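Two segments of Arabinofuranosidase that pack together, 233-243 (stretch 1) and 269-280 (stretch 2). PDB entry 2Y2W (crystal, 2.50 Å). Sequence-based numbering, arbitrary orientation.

Stretch 1 (233-243) AVDKVAHAMKL
Stretch 2 269-280: TVLTKAYENLDF

Residues 233-243 form a continuous helical segment that extends beyond both ends of the stretch, held by i to i+4 backbone hydrogen bonds such as Ala 238 N to Val 234 O (2.9 Å) and Lys 242 N to Ala 238 O (3.1 Å). Stretch 2 enters as a helix at Thr 269, with Ala 274 N bonded to Val 270 O (3.2 Å), and then changes course. Ala 274 (phi/psi -96/12) and Asn 277 (-105/10) depart from regular helical values, a weak hydrogen bond joins Asn 277 N to Ala 274 O (3.4 Å), and an ordinary one joins Leu 278 N to Tyr 275 O (3.1 Å), and Leu 278 is extended (-105/153). The helices run in broadly the same direction, crossing at -41° with their axes 9.0 Å apart at closest approach.

The tightest backbone approach sets the register: the CA atoms of Asp 235 and Ala 274 lie 4.5 Å apart, and those of His 239 and Asn 277 lie 5.4 Å apart. A small side chain permits this closeness. The methyl of Ala 274 points toward stretch 1 and rests on its backbone, with CB 3.8 Å from Asp 235 CA. The same CB lies 3.8 Å from Val 234 CG1.

Val 234, with chi1 p, is the apolar bump beside this contact. Its CG1 also meets Val 270 CG1 at 4.0 Å, while its CG2 reaches Leu 278 CD2 at 4.1 Å. Leu 278 has its CA-to-CB bond directed away, but its m,t rotamer brings the end of the side chain back, placing CD2 also 4.1 Å from Ala 238 CB.

Asn 277 has the most area covered of any residue here. With chi1 m and chi2 115°, it fits over the low surface at Ala 238, its CB 3.7 Å from Ala 238 O and 3.9 Å from Ala 238 CB. Its OD1 lies 3.3 Å from His 239 CB, near the plane of the imidazole and at the ring edge; His 239 has chi1 t.

Farther along, Lys 242 lies along the turn, its chi1 off-well at -95° and the following angles t, p and t. Its methylene CD packs 3.5 Å from Asn 277 O, and its NZ lies 3.7 Å from Glu 276 O. Asp 235, chi1 t, has OD1 4.0 Å from Lys 273 O, while its OD2 is hydrogen-bonded elsewhere in the structure. No hydrogen bond crosses the interface; its 511 Å² of buried surface, summed over both sides, rests on van der Waals fit.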

# COMPACT_ATOMS: atom_id res chain seq x y z
N ALA D 233 0.53 -6.16 7.80
CA ALA D 233 1.11 -6.68 6.57
C ALA D 233 1.49 -8.16 6.68
O ALA D 233 1.14 -8.96 5.80
CB ALA D 233 2.32 -5.85 6.16
N VAL D 234 2.18 -8.52 7.75
CA VAL D 234 2.61 -9.90 7.98
C VAL D 234 1.42 -10.84 8.21
O VAL D 234 1.47 -12.01 7.85
CB VAL D 234 3.68 -10.02 9.11
CG1 VAL D 234 3.06 -9.83 10.50
CG2 VAL D 234 4.42 -11.34 9.03
N ASP D 235 0.34 -10.31 8.79
CA ASP D 235 -0.88 -11.08 8.98
C ASP D 235 -1.50 -11.45 7.64
O ASP D 235 -1.95 -12.59 7.46
CB ASP D 235 -1.89 -10.30 9.84
CG ASP D 235 -3.20 -11.06 10.05
OD1 ASP D 235 -3.18 -12.30 10.20
OD2 ASP D 235 -4.26 -10.39 10.06
N LYS D 236 -1.53 -10.50 6.71
CA LYS D 236 -2.04 -10.73 5.36
C LYS D 236 -1.18 -11.73 4.58
O LYS D 236 -1.71 -12.68 3.99
CB LYS D 236 -2.14 -9.41 4.58
CG LYS D 236 -3.27 -8.50 5.04
CD LYS D 236 -3.18 -7.12 4.39
CE LYS D 236 -4.14 -6.12 5.02
NZ LYS D 236 -3.88 -5.87 6.48
N VAL D 237 0.14 -11.53 4.59
CA VAL D 237 1.07 -12.36 3.83
C VAL D 237 1.19 -13.79 4.39
O VAL D 237 1.17 -14.76 3.63
CB VAL D 237 2.47 -11.70 3.70
CG1 VAL D 237 3.41 -12.58 2.88
CG2 VAL D 237 2.35 -10.33 3.05
N ALA D 238 1.30 -13.90 5.71
CA ALA D 238 1.44 -15.20 6.37
C ALA D 238 0.21 -16.09 6.18
O ALA D 238 0.33 -17.28 5.92
CB ALA D 238 1.75 -15.03 7.85
N HIS D 239 -0.97 -15.49 6.32
CA HIS D 239 -2.23 -16.20 6.10
C HIS D 239 -2.35 -16.73 4.67
O HIS D 239 -2.65 -17.91 4.46
CB HIS D 239 -3.44 -15.32 6.42
CG HIS D 239 -4.72 -15.83 5.84
ND1 HIS D 239 -5.30 -15.27 4.72
CD2 HIS D 239 -5.51 -16.86 6.19
CE1 HIS D 239 -6.40 -15.93 4.42
NE2 HIS D 239 -6.56 -16.90 5.30
N ALA D 240 -2.12 -15.85 3.70
CA ALA D 240 -2.25 -16.18 2.28
C ALA D 240 -1.26 -17.25 1.84
O ALA D 240 -1.62 -18.16 1.09
CB ALA D 240 -2.09 -14.93 1.43
N MET D 241 -0.03 -17.16 2.33
CA MET D 241 0.98 -18.17 2.00
C MET D 241 0.63 -19.54 2.60
O MET D 241 0.69 -20.54 1.89
CB MET D 241 2.38 -17.71 2.40
CG MET D 241 2.97 -16.71 1.41
SD MET D 241 4.56 -16.07 1.91
CE MET D 241 5.60 -17.51 1.72
N LYS D 242 0.26 -19.57 3.88
CA LYS D 242 -0.16 -20.83 4.52
C LYS D 242 -1.46 -21.38 3.93
O LYS D 242 -1.71 -22.59 4.01
CB LYS D 242 -0.27 -20.70 6.04
CG LYS D 242 0.99 -21.15 6.78
CD LYS D 242 0.78 -21.25 8.29
CE LYS D 242 0.10 -22.56 8.70
NZ LYS D 242 -0.27 -22.57 10.15
N LEU D 243 -2.27 -20.51 3.34
CA LEU D 243 -3.47 -20.93 2.63
C LEU D 243 -3.11 -21.66 1.33
O LEU D 243 -3.82 -22.58 0.92
CB LEU D 243 -4.38 -19.73 2.35
CG LEU D 243 -5.74 -19.95 1.68
CD1 LEU D 243 -6.58 -21.04 2.36
CD2 LEU D 243 -6.51 -18.64 1.62
N THR D 269 3.15 -6.78 19.72
CA THR D 269 2.12 -6.28 18.82
C THR D 269 2.01 -7.13 17.55
O THR D 269 0.92 -7.54 17.16
CB THR D 269 2.37 -4.80 18.44
OG1 THR D 269 2.59 -4.03 19.62
CG2 THR D 269 1.19 -4.22 17.68
N VAL D 270 3.16 -7.40 16.93
CA VAL D 270 3.22 -8.15 15.67
C VAL D 270 2.74 -9.60 15.84
O VAL D 270 1.88 -10.06 15.08
CB VAL D 270 4.65 -8.09 15.05
CG1 VAL D 270 4.85 -9.15 13.96
CG2 VAL D 270 4.92 -6.69 14.50
N LEU D 271 3.28 -10.29 16.83
CA LEU D 271 2.95 -11.70 17.05
C LEU D 271 1.51 -11.92 17.53
O LEU D 271 0.89 -12.91 17.17
CB LEU D 271 3.95 -12.38 17.99
CG LEU D 271 5.42 -12.43 17.56
CD1 LEU D 271 6.29 -13.04 18.65
CD2 LEU D 271 5.62 -13.18 16.24
N THR D 272 0.98 -10.99 18.33
CA THR D 272 -0.39 -11.09 18.83
C THR D 272 -1.41 -11.14 17.69
O THR D 272 -2.33 -11.95 17.70
CB THR D 272 -0.74 -9.94 19.82
OG1 THR D 272 0.12 -10.02 20.96
CG2 THR D 272 -2.19 -10.03 20.29
N LYS D 273 -1.22 -10.27 16.69
CA LYS D 273 -2.14 -10.18 15.56
C LYS D 273 -1.98 -11.34 14.58
O LYS D 273 -2.96 -11.95 14.16
CB LYS D 273 -1.99 -8.84 14.83
CG LYS D 273 -3.14 -8.53 13.88
CD LYS D 273 -3.17 -7.06 13.51
CE LYS D 273 -4.37 -6.73 12.63
NZ LYS D 273 -4.44 -5.27 12.31
N ALA D 274 -0.73 -11.65 14.23
CA ALA D 274 -0.45 -12.63 13.18
C ALA D 274 -0.18 -14.04 13.70
O ALA D 274 0.27 -14.91 12.94
CB ALA D 274 0.70 -12.14 12.31
N TYR D 275 -0.46 -14.27 14.98
CA TYR D 275 -0.13 -15.53 15.66
C TYR D 275 -0.45 -16.80 14.87
O TYR D 275 0.43 -17.63 14.65
CB TYR D 275 -0.77 -15.59 17.06
CG TYR D 275 -0.71 -16.96 17.70
CD1 TYR D 275 0.49 -17.47 18.19
CD2 TYR D 275 -1.85 -17.76 17.79
CE1 TYR D 275 0.55 -18.73 18.76
CE2 TYR D 275 -1.80 -19.02 18.36
CZ TYR D 275 -0.60 -19.51 18.84
OH TYR D 275 -0.55 -20.76 19.41
N GLU D 276 -1.71 -16.95 14.46
CA GLU D 276 -2.20 -18.19 13.86
C GLU D 276 -1.38 -18.75 12.70
O GLU D 276 -1.20 -19.96 12.60
CB GLU D 276 -3.68 -18.05 13.45
CG GLU D 276 -4.67 -18.61 14.48
CD GLU D 276 -4.52 -20.12 14.72
OE1 GLU D 276 -4.02 -20.84 13.82
OE2 GLU D 276 -4.92 -20.59 15.81
N ASN D 277 -0.88 -17.87 11.83
CA ASN D 277 -0.17 -18.30 10.63
C ASN D 277 1.35 -18.13 10.70
O ASN D 277 2.05 -18.29 9.70
CB ASN D 277 -0.73 -17.59 9.40
CG ASN D 277 -2.22 -17.82 9.23
OD1 ASN D 277 -3.01 -16.89 9.31
ND2 ASN D 277 -2.60 -19.07 9.00
N LEU D 278 1.84 -17.82 11.90
CA LEU D 278 3.28 -17.68 12.12
C LEU D 278 3.84 -18.88 12.87
O LEU D 278 3.13 -19.55 13.62
CB LEU D 278 3.59 -16.39 12.88
CG LEU D 278 3.46 -15.06 12.13
CD1 LEU D 278 3.67 -13.90 13.08
CD2 LEU D 278 4.42 -14.98 10.95
N ASP D 279 5.12 -19.13 12.64
CA ASP D 279 5.81 -20.26 13.24
C ASP D 279 7.07 -19.80 13.98
O ASP D 279 7.49 -20.42 14.96
CB ASP D 279 6.15 -21.29 12.17
CG ASP D 279 4.92 -21.79 11.43
OD1 ASP D 279 4.22 -22.67 11.98
OD2 ASP D 279 4.65 -21.31 10.31
N PHE D 280 7.65 -18.71 13.49
CA PHE D 280 8.88 -18.17 14.06
C PHE D 280 8.80 -16.66 14.26
O PHE D 280 7.99 -15.98 13.63
CB PHE D 280 10.07 -18.46 13.14
CG PHE D 280 10.52 -19.90 13.16
CD1 PHE D 280 11.47 -20.33 14.08
CD2 PHE D 280 10.01 -20.81 12.25
CE1 PHE D 280 11.91 -21.65 14.09
CE2 PHE D 280 10.43 -22.14 12.25
CZ PHE D 280 11.38 -22.56 13.17